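Local coordinates for lipoprotein (Colwellia psychrerythraea, PDB 3O0Y) that is a putative lipoprotein of uncharacterised function whose family belongs to the peptidase MA clan, so it may be related to metallopeptidases, at residues A32-Q37 against S87-G92; Q40-Q45 against A81-I86. All coordinates share one frame; numbering follows the deposited sequence.

Interaction 1: residues A32-Q37 against S87-G92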
ATOM      1  N   ALA A  32       3.350  23.341  15.681  1.00 11.73           N
ATOM      2  CA  ALA A  32       4.389  22.329  15.738  1.00 11.32           C
ATOM      3  C   ALA A  32       4.098  21.355  16.871  1.00 11.58           C
ATOM      4  O   ALA A  32       4.332  20.163  16.727  1.00 11.50           O
ATOM      5  CB  ALA A  32       5.767  22.973  15.917  1.00 11.96           C
ATOM      6  N   SER A  33       3.616  21.834  18.011  1.00 10.58           N
ATOM      7  CA  SER A  33       3.298  20.942  19.121  1.00 12.03           C
ATOM      8  C   SER A  33       2.198  19.988  18.766  1.00  9.09           C
ATOM      9  O   SER A  33       2.250  18.817  19.151  1.00 10.47           O
ATOM     10  CB  SER A  33       2.914  21.666  20.457  1.00 15.46           C
ATOM     11  OG  SER A  33       4.059  22.385  20.920  1.00 20.72           O
ATOM     12  N   LEU A  34       1.201  20.507  18.047  1.00  8.14           N
ATOM     13  CA  LEU A  34       0.091  19.652  17.610  1.00  7.68           C
ATOM     14  C   LEU A  34       0.541  18.552  16.630  1.00  6.50           C
ATOM     15  O   LEU A  34       0.033  17.398  16.676  1.00  7.51           O
ATOM     16  CB  LEU A  34      -1.035  20.474  16.974  1.00  7.75           C
ATOM     17  CG  LEU A  34      -1.797  21.281  18.011  1.00  4.76           C
ATOM     18  CD1 LEU A  34      -2.491  22.533  17.388  1.00  6.63           C
ATOM     19  CD2 LEU A  34      -2.848  20.375  18.823  1.00  9.09           C
ATOM     20  N   TYR A  35       1.457  18.924  15.757  1.00  7.91           N
ATOM     21  CA  TYR A  35       1.939  17.960  14.749  1.00  7.71           C
ATOM     22  C   TYR A  35       2.756  16.880  15.399  1.00  7.33           C
ATOM     23  O   TYR A  35       2.653  15.686  15.067  1.00  7.77           O
ATOM     24  CB  TYR A  35       2.810  18.625  13.706  1.00  8.69           C
ATOM     25  CG  TYR A  35       2.210  19.804  12.891  1.00  7.64           C
ATOM     26  CD1 TYR A  35       0.851  20.014  12.768  1.00  7.39           C
ATOM     27  CD2 TYR A  35       3.050  20.699  12.305  1.00  6.36           C
ATOM     28  CE1 TYR A  35       0.367  21.093  12.091  1.00  5.89           C
ATOM     29  CE2 TYR A  35       2.579  21.780  11.570  1.00  9.62           C
ATOM     30  CZ  TYR A  35       1.226  21.974  11.432  1.00  7.19           C
ATOM     31  OH  TYR A  35       0.687  23.090  10.753  1.00  7.42           O
ATOM     32  N   LEU A  36       3.539  17.269  16.401  1.00  7.72           N
ATOM     33  CA  LEU A  36       4.256  16.316  17.244  1.00  8.68           C
ATOM     34  C   LEU A  36       3.356  15.418  18.041  1.00  8.28           C
ATOM     35  O   LEU A  36       3.569  14.180  18.145  1.00  9.44           O
ATOM     36  CB  LEU A  36       5.215  17.060  18.163  1.00  9.51           C
ATOM     37  CG  LEU A  36       6.218  16.128  18.903  1.00 12.14           C
ATOM     38  CD1 LEU A  36       7.227  15.396  17.907  1.00 14.06           C
ATOM     39  CD2 LEU A  36       7.014  16.977  19.937  1.00 17.67           C
ATOM     40  N   GLN A  37       2.316  16.016  18.631  1.00  8.95           N
ATOM     41  CA  GLN A  37       1.380  15.252  19.399  1.00  8.93           C
ATOM     42  C   GLN A  37       0.660  14.178  18.542  1.00 10.59           C
ATOM     43  O   GLN A  37       0.429  13.054  18.981  1.00  9.82           O
ATOM     44  CB  GLN A  37       0.363  16.175  20.022  1.00 10.01           C
ATOM     45  CG  GLN A  37      -0.629  15.421  20.903  1.00 12.07           C
ATOM     46  CD  GLN A  37      -1.816  16.319  21.367  1.00 18.92           C
ATOM     47  OE1 GLN A  37      -1.791  17.559  21.212  1.00 19.50           O
ATOM     48  NE2 GLN A  37      -2.889  15.673  21.864  1.00 18.69           N
ATOM     49  N   SER A  87      -6.977  17.549  14.684  1.00  6.49           N
ATOM     50  CA  SER A  87      -7.310  18.041  13.377  1.00  7.94           C
ATOM     51  C   SER A  87      -8.105  19.325  13.480  1.00  7.68           C
ATOM     52  O   SER A  87      -7.812  20.282  12.804  1.00  7.71           O
ATOM     53  CB  SER A  87      -8.151  16.971  12.628  1.00  8.61           C
ATOM     54  OG  SER A  87      -8.482  17.390  11.347  1.00  8.83           O
ATOM     55  N   ASN A  88      -9.137  19.346  14.347  1.00  7.41           N
ATOM     56  CA  ASN A  88      -9.979  20.496  14.462  1.00  8.72           C
ATOM     57  C   ASN A  88      -9.204  21.704  15.079  1.00  9.47           C
ATOM     58  O   ASN A  88      -9.413  22.833  14.686  1.00  9.04           O
ATOM     59  CB  ASN A  88     -11.235  20.114  15.287  1.00  9.80           C
ATOM     60  CG  ASN A  88     -12.228  19.401  14.455  1.00 11.17           C
ATOM     61  OD1 ASN A  88     -12.264  19.602  13.232  1.00 16.58           O
ATOM     62  ND2 ASN A  88     -13.055  18.525  15.093  1.00 16.92           N
ATOM     63  N   THR A  89      -8.305  21.463  15.996  1.00  7.93           N
ATOM     64  CA  THR A  89      -7.543  22.549  16.647  1.00  7.83           C
ATOM     65  C   THR A  89      -6.589  23.129  15.596  1.00  7.76           C
ATOM     66  O   THR A  89      -6.521  24.371  15.421  1.00  8.58           O
ATOM     67  CB  THR A  89      -6.771  22.032  17.837  1.00  8.64           C
ATOM     68  OG1 THR A  89      -7.722  21.527  18.795  1.00  9.57           O
ATOM     69  CG2 THR A  89      -5.913  23.152  18.441  1.00  8.84           C
ATOM     70  N   ILE A  90      -5.921  22.229  14.858  1.00  7.74           N
ATOM     71  CA  ILE A  90      -5.001  22.669  13.760  1.00  7.47           C
ATOM     72  C   ILE A  90      -5.782  23.549  12.786  1.00  7.96           C
ATOM     73  O   ILE A  90      -5.349  24.630  12.420  1.00  9.11           O
ATOM     74  CB  ILE A  90      -4.417  21.479  12.961  1.00  8.10           C
ATOM     75  CG1 ILE A  90      -3.440  20.709  13.836  1.00  8.72           C
ATOM     76  CG2 ILE A  90      -3.682  21.952  11.678  1.00  9.14           C
ATOM     77  CD1 ILE A  90      -2.910  19.379  13.283  1.00  8.33           C
ATOM     78  N   ALA A  91      -6.977  23.117  12.390  1.00  8.56           N
ATOM     79  CA  ALA A  91      -7.717  23.817  11.361  1.00 12.15           C
ATOM     80  C   ALA A  91      -8.144  25.247  11.761  1.00 11.65           C
ATOM     81  O   ALA A  91      -8.382  26.070  10.911  1.00 14.53           O
ATOM     82  CB  ALA A  91      -9.000  22.946  10.887  1.00  8.34           C
ATOM     83  N   GLY A  92      -8.326  25.485  13.043  1.00 11.80           N
ATOM     84  CA  GLY A  92      -8.838  26.759  13.528  1.00 12.64           C
ATOM     85  C   GLY A  92      -7.775  27.820  13.750  1.00 13.63           C
ATOM     86  O   GLY A  92      -8.100  28.982  13.923  1.00 13.93           O
TER
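Leu34 and Ile90 meet where two antiparallel helices, 27-44 and 73-92, pack side by side as part of a largely helical fold. The short segments run at 159° to each other with their axes 10.3 Å apart, slightly wide for packed helices, and branched side chains span the distance. Leu34 and Ile90 lie alongside each other, pointing opposite ways, with Leu34 CB 4.0 Å from Ile90 CG1. Further out, Leu34 turns its CD1 methyl across Thr89, reaching CG2 at 3.6 Å; the leucine branch stands roughly perpendicular to the threonine. On the more buried flank sits Tyr35. Its CB does not aim at the partner helix, but with CG anti to the carbonyl carbon (chi1 -58°) the ring swings round to reach Ile90. Ile90 comes to the ring at its edge rather than over a face: CD1 lies close to the ring plane, 3.8 Å from Tyr35 CD1 and 3.9 Å from Tyr35 CE1.

The contact itself is wholly apolar. Thr89 can offer its methyl because OG1 stays beside the backbone N (chi1 -62°), leaving CG2 anti to that N, and OG1 bonds back to Ser85 O in its own helix. Gln106 and Met109 of helix 100-117 also pack on Tyr35, which therefore sits among three helices, and Gln106 NE2 donates a hydrogen bond to Ile90 O.

Interaction 2: residues Q40-Q45 against A81-I86; sequences QSLFKQ and AELLSI
Ser41 and Glu82 make the polar link here, Ser41 OG donating to Glu82 OE2 at 2.7 Å. Glu82 spans the gap at nearly full stretch: CG is anti to the backbone N (chi1 -179°) and the chain stays extended beyond it, which carries the carboxylate right up to helix 27-44. Ser41 does not come in along the carboxylate plane; its hydroxyl meets OE2 from above, 48° out of that plane, and Ser41 CB rests 3.5 Å from the same oxygen. With OG anti to its carbonyl carbon (chi1 -74°), the serine gives its main bond to Glu82, and Gln37 O, one turn back in the helix, takes only a weak share of the same hydroxyl.

The pair belongs to an antiparallel helix packing, helix 27-44 against helix 73-92, with the closest CA atoms being those of Leu42 and Leu83. Beside the polar link these two leucines touch lightly, CD1 of Leu42 lying 4.4 Å from CD1 of Leu83, and both also pack on Phe116 of helix 100-117. Glu82 OE2 has a second donor in Gln37 NE2, so two groups of the facing helix grip one oxygen. An alanine in place of Glu82 would probably leave Ser41 OG and Gln37 NE2 without their shared acceptor and open a gap between the helices. Lys44 NZ stands 5.7 Å from Glu82 OE2, not in contact but near enough that its charge may favour the ionised carboxylate.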
ATOM      1  N   GLN A  40       3.194  11.312  17.871  1.00  8.38           N
ATOM      2  CA  GLN A  40       3.531  10.496  19.043  1.00 10.89           C
ATOM      3  C   GLN A  40       2.324   9.669  19.492  1.00 11.47           C
ATOM      4  O   GLN A  40       2.462   8.487  19.839  1.00 11.23           O
ATOM      5  CB  GLN A  40       4.127  11.370  20.157  1.00 10.60           C
ATOM      6  CG  GLN A  40       5.452  11.996  19.710  1.00 12.43           C
ATOM      7  CD  GLN A  40       6.251  12.638  20.798  1.00 16.30           C
ATOM      8  OE1 GLN A  40       5.706  13.182  21.755  1.00 17.10           O
ATOM      9  NE2 GLN A  40       7.567  12.644  20.618  1.00 16.98           N
ATOM     10  N   SER A  41       1.158  10.240  19.396  1.00 12.49           N
ATOM     11  CA  SER A  41      -0.040   9.549  19.829  1.00 13.61           C
ATOM     12  C   SER A  41      -0.413   8.410  18.866  1.00 12.09           C
ATOM     13  O   SER A  41      -0.829   7.334  19.320  1.00 14.53           O
ATOM     14  CB  SER A  41      -1.218  10.479  19.951  1.00 15.36           C
ATOM     15  OG  SER A  41      -1.046  11.258  21.104  1.00 21.98           O
ATOM     16  N   LEU A  42      -0.311   8.661  17.577  1.00  9.70           N
ATOM     17  CA  LEU A  42      -0.644   7.625  16.597  1.00  9.79           C
ATOM     18  C   LEU A  42       0.331   6.475  16.792  1.00 12.13           C
ATOM     19  O   LEU A  42      -0.098   5.310  16.891  1.00 12.87           O
ATOM     20  CB  LEU A  42      -0.519   8.174  15.174  1.00  9.67           C
ATOM     21  CG  LEU A  42      -0.823   7.188  14.058  1.00 11.62           C
ATOM     22  CD1 LEU A  42      -2.229   6.545  14.164  1.00  9.54           C
ATOM     23  CD2 LEU A  42      -0.512   7.855  12.676  1.00 12.51           C
ATOM     24  N   PHE A  43       1.624   6.791  16.777  1.00  9.54           N
ATOM     25  CA  PHE A  43       2.611   5.716  16.838  1.00 12.05           C
ATOM     26  C   PHE A  43       2.698   4.965  18.185  1.00 11.95           C
ATOM     27  O   PHE A  43       3.017   3.781  18.183  1.00 12.02           O
ATOM     28  CB  PHE A  43       3.962   6.194  16.421  1.00 13.01           C
ATOM     29  CG  PHE A  43       4.110   6.318  14.958  1.00 15.82           C
ATOM     30  CD1 PHE A  43       4.224   7.552  14.352  1.00 20.21           C
ATOM     31  CD2 PHE A  43       4.109   5.170  14.166  1.00 17.83           C
ATOM     32  CE1 PHE A  43       4.371   7.642  12.966  1.00 25.01           C
ATOM     33  CE2 PHE A  43       4.324   5.244  12.830  1.00 21.82           C
ATOM     34  CZ  PHE A  43       4.437   6.484  12.210  1.00 26.99           C
ATOM     35  N   LYS A  44       2.423   5.625  19.300  1.00 11.88           N
ATOM     36  CA  LYS A  44       2.302   4.885  20.566  1.00 13.56           C
ATOM     37  C   LYS A  44       1.231   3.810  20.505  1.00 12.51           C
ATOM     38  O   LYS A  44       1.348   2.780  21.150  1.00 13.50           O
ATOM     39  CB  LYS A  44       1.896   5.813  21.724  1.00 16.25           C
ATOM     40  CG  LYS A  44       2.873   6.807  22.238  1.00 26.30           C
ATOM     41  CD  LYS A  44       2.020   7.820  23.179  1.00 32.74           C
ATOM     42  CE  LYS A  44       2.653   9.247  23.366  1.00 39.85           C
ATOM     43  NZ  LYS A  44       1.674  10.436  23.452  1.00 37.37           N
ATOM     44  N   GLN A  45       0.154   4.087  19.796  1.00 11.35           N
ATOM     45  CA  GLN A  45      -0.962   3.166  19.645  1.00  8.36           C
ATOM     46  C   GLN A  45      -0.848   2.239  18.435  1.00  8.42           C
ATOM     47  O   GLN A  45      -1.710   1.394  18.176  1.00  8.40           O
ATOM     48  CB  GLN A  45      -2.244   3.965  19.604  1.00  8.60           C
ATOM     49  CG  GLN A  45      -2.421   4.710  20.905  1.00 11.63           C
ATOM     50  CD  GLN A  45      -3.642   5.538  20.958  1.00 16.74           C
ATOM     51  OE1 GLN A  45      -3.552   6.783  20.918  1.00 26.06           O
ATOM     52  NE2 GLN A  45      -4.780   4.905  21.081  1.00 17.65           N
ATOM     53  N   ALA A  81     -10.796   9.913  18.552  1.00  7.79           N
ATOM     54  CA  ALA A  81     -11.209  11.175  19.174  1.00  8.71           C
ATOM     55  C   ALA A  81     -10.063  12.136  19.368  1.00  9.79           C
ATOM     56  O   ALA A  81     -10.218  13.311  19.077  1.00 10.57           O
ATOM     57  CB  ALA A  81     -11.907  10.920  20.508  1.00  8.70           C
ATOM     58  N   GLU A  82      -8.907  11.621  19.780  1.00  9.74           N
ATOM     59  CA  GLU A  82      -7.721  12.435  19.912  1.00 10.43           C
ATOM     60  C   GLU A  82      -7.235  13.028  18.607  1.00  9.72           C
ATOM     61  O   GLU A  82      -6.972  14.239  18.504  1.00  9.39           O
ATOM     62  CB  GLU A  82      -6.576  11.664  20.528  1.00 12.30           C
ATOM     63  CG  GLU A  82      -5.304  12.584  20.679  1.00 16.53           C
ATOM     64  CD  GLU A  82      -4.176  11.988  21.482  1.00 22.15           C
ATOM     65  OE1 GLU A  82      -4.245  10.782  21.888  1.00 21.80           O
ATOM     66  OE2 GLU A  82      -3.235  12.768  21.733  1.00 19.38           O
ATOM     67  N   LEU A  83      -7.168  12.190  17.579  1.00  8.72           N
ATOM     68  CA  LEU A  83      -6.715  12.696  16.292  1.00  7.51           C
ATOM     69  C   LEU A  83      -7.721  13.693  15.724  1.00  8.55           C
ATOM     70  O   LEU A  83      -7.347  14.638  15.096  1.00  7.21           O
ATOM     71  CB  LEU A  83      -6.480  11.550  15.312  1.00  7.60           C
ATOM     72  CG  LEU A  83      -5.293  10.686  15.742  1.00 13.62           C
ATOM     73  CD1 LEU A  83      -5.464   9.328  15.022  1.00 16.78           C
ATOM     74  CD2 LEU A  83      -4.024  11.388  15.350  1.00 12.84           C
ATOM     75  N   LEU A  84      -9.000  13.449  15.873  1.00  8.29           N
ATOM     76  CA  LEU A  84     -10.027  14.386  15.361  1.00  9.31           C
ATOM     77  C   LEU A  84      -9.930  15.750  16.114  1.00  9.92           C
ATOM     78  O   LEU A  84      -9.988  16.815  15.527  1.00  9.78           O
ATOM     79  CB  LEU A  84     -11.427  13.748  15.524  1.00  9.81           C
ATOM     80  CG  LEU A  84     -12.515  14.545  14.810  1.00 11.81           C
ATOM     81  CD1 LEU A  84     -12.195  14.684  13.290  1.00 15.51           C
ATOM     82  CD2 LEU A  84     -13.896  13.888  15.002  1.00 14.38           C
ATOM     83  N   SER A  85      -9.714  15.701  17.414  1.00  9.47           N
ATOM     84  CA  SER A  85      -9.519  16.916  18.225  1.00 11.78           C
ATOM     85  C   SER A  85      -8.307  17.693  17.739  1.00  9.99           C
ATOM     86  O   SER A  85      -8.381  18.879  17.531  1.00 10.44           O
ATOM     87  CB  SER A  85      -9.307  16.556  19.680  1.00 12.97           C
ATOM     88  OG  SER A  85     -10.602  16.141  20.120  1.00 23.77           O
ATOM     89  N   ILE A  86      -7.236  16.968  17.472  1.00  8.37           N
ATOM     90  CA  ILE A  86      -6.031  17.603  16.947  1.00  7.95           C
ATOM     91  C   ILE A  86      -6.298  18.264  15.585  1.00  7.45           C
ATOM     92  O   ILE A  86      -5.907  19.403  15.366  1.00  9.15           O
ATOM     93  CB  ILE A  86      -4.845  16.644  16.864  1.00  9.78           C
ATOM     94  CG1 ILE A  86      -4.315  16.276  18.246  1.00 14.11           C
ATOM     95  CG2 ILE A  86      -3.710  17.231  16.056  1.00 10.55           C
ATOM     96  CD1 ILE A  86      -3.376  15.084  18.208  1.00 10.11           C
TER

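Both interactions join the same two elements, helix 27-44 and helix 73-92, at successive levels, their centres 10 Å apart. Because the helices are antiparallel, interaction 2 pairs the later part of the first with the earlier part of the second. Interaction 1, further from the centre of the chain, is only partly buried yet purely apolar; interaction 2 is the more buried and holds the polar link, with a small leucine contact beside it. Gln37 is shared by the two levels: it belongs to the 32-37 segment but reaches into interaction 2, where its CD also packs on Ile86 CD1. Helix 100-117 lies behind both.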